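PDB 3ELE: amino Transferase from Eubacterium rectale, which probably transfers amino groups between amino acids and keto acids with pyridoxal-5'-phosphate as cofactor, as in class I and II aminotransferases. Local coordinates for residues 74-86 and 95-107. Numbering follows the deposited sequence.
Sequences SAQGDVETRAAIA and THFNADNLYMTMG
Selenomethionine Met104 and Ile85 meet tip to tip, CE to CD1 at 3.5 Å, in the tightly packed half of the contact. Bends at chi2 and chi3 (-52° and -66°) curl the Met104 chain under helix 79-86, where CE also touches Thr81 CG2 while SE lies against Arg82 CG. The Thr81 hydroxyl turns elsewhere, to Gln293 O. Beside this cluster Leu102 sets CD1 against Ile85 CG2, and Ala86 pushes its CB to 3.4 Å from Asn98 C. On the backbone side of the selenomethionine, Met104 N gives Gln76 O an almost straight bond of 2.8 Å. Gly77 follows with no side chain: a CB there would collide with Met104 CG, and its backbone angles would also jam one against the preceding carbonyl O. Strand 102-105 is an edge strand of the seven-stranded mixed sheet of the PLP-binding aminotransferase domain, paired with strand 258-261; the chain leaves it through Gly107, which touches the cofactor at the start of helix 108-119. Buried Arg82 leads from the packed core outward. It slides past Leu102, then bends at chi3 (-70°), bringing Arg82 NH1 to the anti lone pair of Asp100 OD1 at 3.1 Å, the guanidinium and carboxylate planes nearly coplanar; the same NH1 bonds weakly to Ala99 O. Arg82 NE bonds to Gly77 O at 3.0 Å, and Gln76 CG lies over one guanidinium face. A leucine in place of Arg82 would probably leave the Asp100 carboxylate without its charged mate and Gly77 O without its guanidinium donors. The solvent side begins at Asp100, where water bridges OD1 to Gln76 NE2; two more waters on Ala75 O reach Tyr103 OH and Met104 O. At the exposed start of the helix Val79 CG2 meets Ala99 CB, 3.8 Å away.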
loop_
_atom_site.group_PDB
_atom_site.type_symbol
_atom_site.label_atom_id
_atom_site.label_comp_id
_atom_site.label_asym_id
_atom_site.label_seq_id
_atom_site.Cartn_x
_atom_site.Cartn_y
_atom_site.Cartn_z
ATOM N N SER A 74 3.869 5.914 -13.054
ATOM C CA SER A 74 5.062 5.060 -12.907
ATOM C C SER A 74 5.123 4.591 -11.431
ATOM O O SER A 74 4.427 5.161 -10.546
ATOM C CB SER A 74 6.324 5.853 -13.242
ATOM O OG SER A 74 6.448 6.959 -12.346
ATOM N N ALA A 75 5.941 3.577 -11.159
ATOM C CA ALA A 75 6.116 3.046 -9.791
ATOM C C ALA A 75 6.468 4.133 -8.757
ATOM O O ALA A 75 5.880 4.179 -7.665
ATOM C CB ALA A 75 7.186 1.959 -9.774
ATOM N N GLN A 76 7.410 4.996 -9.137
ATOM C CA GLN A 76 7.895 6.080 -8.296
ATOM C C GLN A 76 7.000 7.304 -8.232
ATOM O O GLN A 76 7.237 8.146 -7.390
ATOM C CB GLN A 76 9.338 6.502 -8.665
ATOM C CG GLN A 76 9.586 7.180 -10.043
ATOM C CD GLN A 76 9.869 6.203 -11.181
ATOM O OE1 GLN A 76 9.258 5.140 -11.280
ATOM N NE2 GLN A 76 10.775 6.584 -12.057
ATOM N N GLY A 77 5.999 7.397 -9.118
ATOM C CA GLY A 77 5.021 8.477 -9.160
ATOM C C GLY A 77 5.241 9.371 -10.358
ATOM O O GLY A 77 6.318 9.335 -10.967
ATOM N N ASP A 78 4.224 10.177 -10.695
ATOM C CA ASP A 78 4.308 11.154 -11.783
ATOM C C ASP A 78 5.520 12.070 -11.586
ATOM O O ASP A 78 5.769 12.557 -10.469
ATOM C CB ASP A 78 3.074 12.091 -11.817
ATOM C CG ASP A 78 1.813 11.454 -12.388
ATOM O OD1 ASP A 78 1.891 10.450 -13.121
ATOM O OD2 ASP A 78 0.714 12.015 -12.128
ATOM N N VAL A 79 6.231 12.343 -12.673
ATOM C CA VAL A 79 7.382 13.254 -12.636
ATOM C C VAL A 79 6.923 14.677 -12.245
ATOM O O VAL A 79 7.640 15.370 -11.559
ATOM C CB VAL A 79 8.178 13.241 -13.983
ATOM C CG1 VAL A 79 7.356 13.857 -15.139
ATOM C CG2 VAL A 79 9.516 13.948 -13.835
ATOM N N GLU A 80 5.706 15.062 -12.630
ATOM C CA GLU A 80 5.129 16.379 -12.306
ATOM C C GLU A 80 4.860 16.550 -10.807
ATOM O O GLU A 80 5.026 17.647 -10.253
ATOM C CB GLU A 80 3.849 16.650 -13.104
ATOM C CG GLU A 80 4.058 16.744 -14.629
ATOM C CD GLU A 80 4.004 15.399 -15.393
ATOM O OE1 GLU A 80 3.779 14.295 -14.798
ATOM O OE2 GLU A 80 4.183 15.471 -16.626
ATOM N N THR A 81 4.438 15.456 -10.170
ATOM C CA THR A 81 4.223 15.417 -8.732
ATOM C C THR A 81 5.570 15.501 -7.997
ATOM O O THR A 81 5.742 16.342 -7.111
ATOM C CB THR A 81 3.408 14.188 -8.328
ATOM O OG1 THR A 81 2.121 14.293 -8.962
ATOM C CG2 THR A 81 3.245 14.103 -6.792
ATOM N N ARG A 82 6.508 14.639 -8.382
ATOM C CA ARG A 82 7.850 14.624 -7.796
ATOM C C ARG A 82 8.600 15.954 -8.011
ATOM O O ARG A 82 9.220 16.472 -7.064
ATOM C CB ARG A 82 8.650 13.437 -8.335
ATOM C CG ARG A 82 8.106 12.131 -7.833
ATOM C CD ARG A 82 8.859 10.956 -8.317
ATOM N NE ARG A 82 8.676 10.703 -9.750
ATOM C CZ ARG A 82 9.628 10.693 -10.695
ATOM N NH1 ARG A 82 10.907 10.915 -10.438
ATOM N NH2 ARG A 82 9.282 10.434 -11.951
ATOM N N ALA A 83 8.513 16.496 -9.234
ATOM C CA ALA A 83 9.105 17.812 -9.590
ATOM C C ALA A 83 8.582 18.942 -8.708
ATOM O O ALA A 83 9.372 19.712 -8.189
ATOM C CB ALA A 83 8.869 18.146 -11.075
ATOM N N ALA A 84 7.260 18.998 -8.522
ATOM C CA ALA A 84 6.578 19.992 -7.659
ATOM C C ALA A 84 7.023 19.946 -6.190
ATOM O O ALA A 84 7.145 20.999 -5.552
ATOM C CB ALA A 84 5.064 19.814 -7.731
ATOM N N ILE A 85 7.257 18.736 -5.667
ATOM C CA ILE A 85 7.761 18.547 -4.283
ATOM C C ILE A 85 9.243 18.942 -4.210
ATOM O O ILE A 85 9.622 19.652 -3.295
ATOM C CB ILE A 85 7.593 17.106 -3.782
ATOM C CG1 ILE A 85 6.115 16.754 -3.671
ATOM C CG2 ILE A 85 8.302 16.873 -2.394
ATOM C CD1 ILE A 85 5.857 15.273 -3.406
ATOM N N ALA A 86 10.067 18.487 -5.160
ATOM C CA ALA A 86 11.502 18.855 -5.181
ATOM C C ALA A 86 11.677 20.379 -5.173
ATOM O O ALA A 86 12.438 20.907 -4.357
ATOM C CB ALA A 86 12.208 18.244 -6.389
ATOM N N THR A 95 17.675 23.376 -0.347
ATOM C CA THR A 95 18.175 22.115 -0.840
ATOM C C THR A 95 18.249 22.198 -2.391
ATOM O O THR A 95 17.887 23.238 -2.985
ATOM C CB THR A 95 17.270 20.960 -0.340
ATOM O OG1 THR A 95 15.892 21.271 -0.612
ATOM C CG2 THR A 95 17.441 20.785 1.137
ATOM N N HIS A 96 18.735 21.120 -3.022
ATOM C CA HIS A 96 18.920 21.049 -4.492
ATOM C C HIS A 96 18.397 19.727 -5.077
ATOM O O HIS A 96 19.028 19.122 -5.964
ATOM C CB HIS A 96 20.410 21.271 -4.856
ATOM C CG HIS A 96 21.343 20.336 -4.151
ATOM N ND1 HIS A 96 21.869 20.621 -2.909
ATOM C CD2 HIS A 96 21.805 19.106 -4.486
ATOM C CE1 HIS A 96 22.632 19.614 -2.518
ATOM N NE2 HIS A 96 22.601 18.679 -3.453
ATOM N N PHE A 97 17.218 19.309 -4.606
ATOM C CA PHE A 97 16.592 18.078 -5.086
ATOM C C PHE A 97 15.988 18.270 -6.482
ATOM O O PHE A 97 15.701 19.389 -6.909
ATOM C CB PHE A 97 15.444 17.608 -4.163
ATOM C CG PHE A 97 15.839 17.433 -2.737
ATOM C CD1 PHE A 97 16.819 16.511 -2.395
ATOM C CD2 PHE A 97 15.218 18.168 -1.720
ATOM C CE1 PHE A 97 17.197 16.338 -1.088
ATOM C CE2 PHE A 97 15.581 17.990 -0.390
ATOM C CZ PHE A 97 16.575 17.069 -0.080
ATOM N N ASN A 98 15.827 17.151 -7.184
ATOM C CA ASN A 98 15.107 17.107 -8.461
ATOM C C ASN A 98 14.016 16.040 -8.326
ATOM O O ASN A 98 13.951 15.359 -7.307
ATOM C CB ASN A 98 16.076 16.895 -9.647
ATOM C CG ASN A 98 16.833 15.589 -9.580
ATOM O OD1 ASN A 98 16.256 14.518 -9.363
ATOM N ND2 ASN A 98 18.139 15.660 -9.813
ATOM N N ALA A 99 13.174 15.893 -9.346
ATOM C CA ALA A 99 12.078 14.894 -9.338
ATOM C C ALA A 99 12.565 13.471 -8.964
ATOM O O ALA A 99 11.919 12.754 -8.177
ATOM C CB ALA A 99 11.387 14.861 -10.701
ATOM N N ASP A 100 13.732 13.092 -9.480
ATOM C CA ASP A 100 14.291 11.750 -9.256
ATOM C C ASP A 100 14.811 11.449 -7.842
ATOM O O ASP A 100 15.264 10.339 -7.597
ATOM C CB ASP A 100 15.371 11.431 -10.308
ATOM C CG ASP A 100 14.814 11.370 -11.719
ATOM O OD1 ASP A 100 13.614 11.070 -11.891
ATOM O OD2 ASP A 100 15.583 11.611 -12.669
ATOM N N ASN A 101 14.793 12.435 -6.942
ATOM C CA ASN A 101 15.118 12.221 -5.540
ATOM C C ASN A 101 13.866 11.737 -4.760
ATOM O O ASN A 101 14.003 11.346 -3.602
ATOM C CB ASN A 101 15.676 13.520 -4.898
ATOM C CG ASN A 101 17.091 13.853 -5.348
ATOM O OD1 ASN A 101 17.323 14.871 -5.983
ATOM N ND2 ASN A 101 18.034 12.999 -5.019
ATOM N N LEU A 102 12.676 11.748 -5.388
ATOM C CA LEU A 102 11.403 11.395 -4.724
ATOM C C LEU A 102 10.834 10.068 -5.189
ATOM O O LEU A 102 11.047 9.676 -6.344
ATOM C CB LEU A 102 10.348 12.489 -4.955
ATOM C CG LEU A 102 10.385 13.798 -4.155
ATOM C CD1 LEU A 102 10.224 13.481 -2.663
ATOM C CD2 LEU A 102 11.629 14.618 -4.407
ATOM N N TYR A 103 10.148 9.376 -4.272
ATOM C CA TYR A 103 9.395 8.143 -4.576
ATOM C C TYR A 103 8.044 8.321 -3.891
ATOM O O TYR A 103 8.007 8.398 -2.668
ATOM C CB TYR A 103 10.140 6.903 -4.069
ATOM C CG TYR A 103 9.464 5.587 -4.375
ATOM C CD1 TYR A 103 8.458 5.097 -3.557
ATOM C CD2 TYR A 103 9.834 4.820 -5.464
ATOM C CE1 TYR A 103 7.820 3.896 -3.817
ATOM C CE2 TYR A 103 9.199 3.622 -5.737
ATOM C CZ TYR A 103 8.195 3.157 -4.904
ATOM O OH TYR A 103 7.545 1.961 -5.142
HETATM N N MSE A 104 6.957 8.391 -4.660
HETATM C CA MSE A 104 5.625 8.638 -4.102
HETATM C C MSE A 104 5.073 7.358 -3.471
HETATM O O MSE A 104 5.101 6.299 -4.091
HETATM C CB MSE A 104 4.649 9.183 -5.151
HETATM C CG MSE A 104 5.143 10.452 -5.887
HETATM SE SE MSE A 104 5.726 11.877 -4.732
HETATM C CE MSE A 104 4.027 12.287 -3.902
ATOM N N THR A 105 4.574 7.492 -2.244
ATOM C CA THR A 105 4.100 6.365 -1.442
ATOM C C THR A 105 2.661 6.565 -0.979
ATOM O O THR A 105 2.086 7.638 -1.131
ATOM C CB THR A 105 4.996 6.146 -0.197
ATOM O OG1 THR A 105 4.900 7.291 0.665
ATOM C CG2 THR A 105 6.461 5.876 -0.580
HETATM N N MSE A 106 2.118 5.510 -0.386
HETATM C CA MSE A 106 0.770 5.471 0.142
HETATM C C MSE A 106 0.770 5.757 1.639
HETATM O O MSE A 106 0.309 4.939 2.443
HETATM C CB MSE A 106 0.152 4.119 -0.214
HETATM C CG MSE A 106 0.108 3.952 -1.761
HETATM SE SE MSE A 106 -0.902 2.465 -2.320
HETATM C CE MSE A 106 0.281 1.177 -1.707
ATOM N N GLY A 107 1.290 6.934 1.997
ATOM C CA GLY A 107 1.401 7.387 3.379
ATOM C C GLY A 107 2.735 7.058 4.020
ATOM O O GLY A 107 3.571 6.344 3.445
HETATM O O HOH W 1 4.748 2.279 -5.991
HETATM O O HOH W 2 3.894 6.042 -6.711
HETATM O O HOH W 3 13.102 8.372 -10.835
#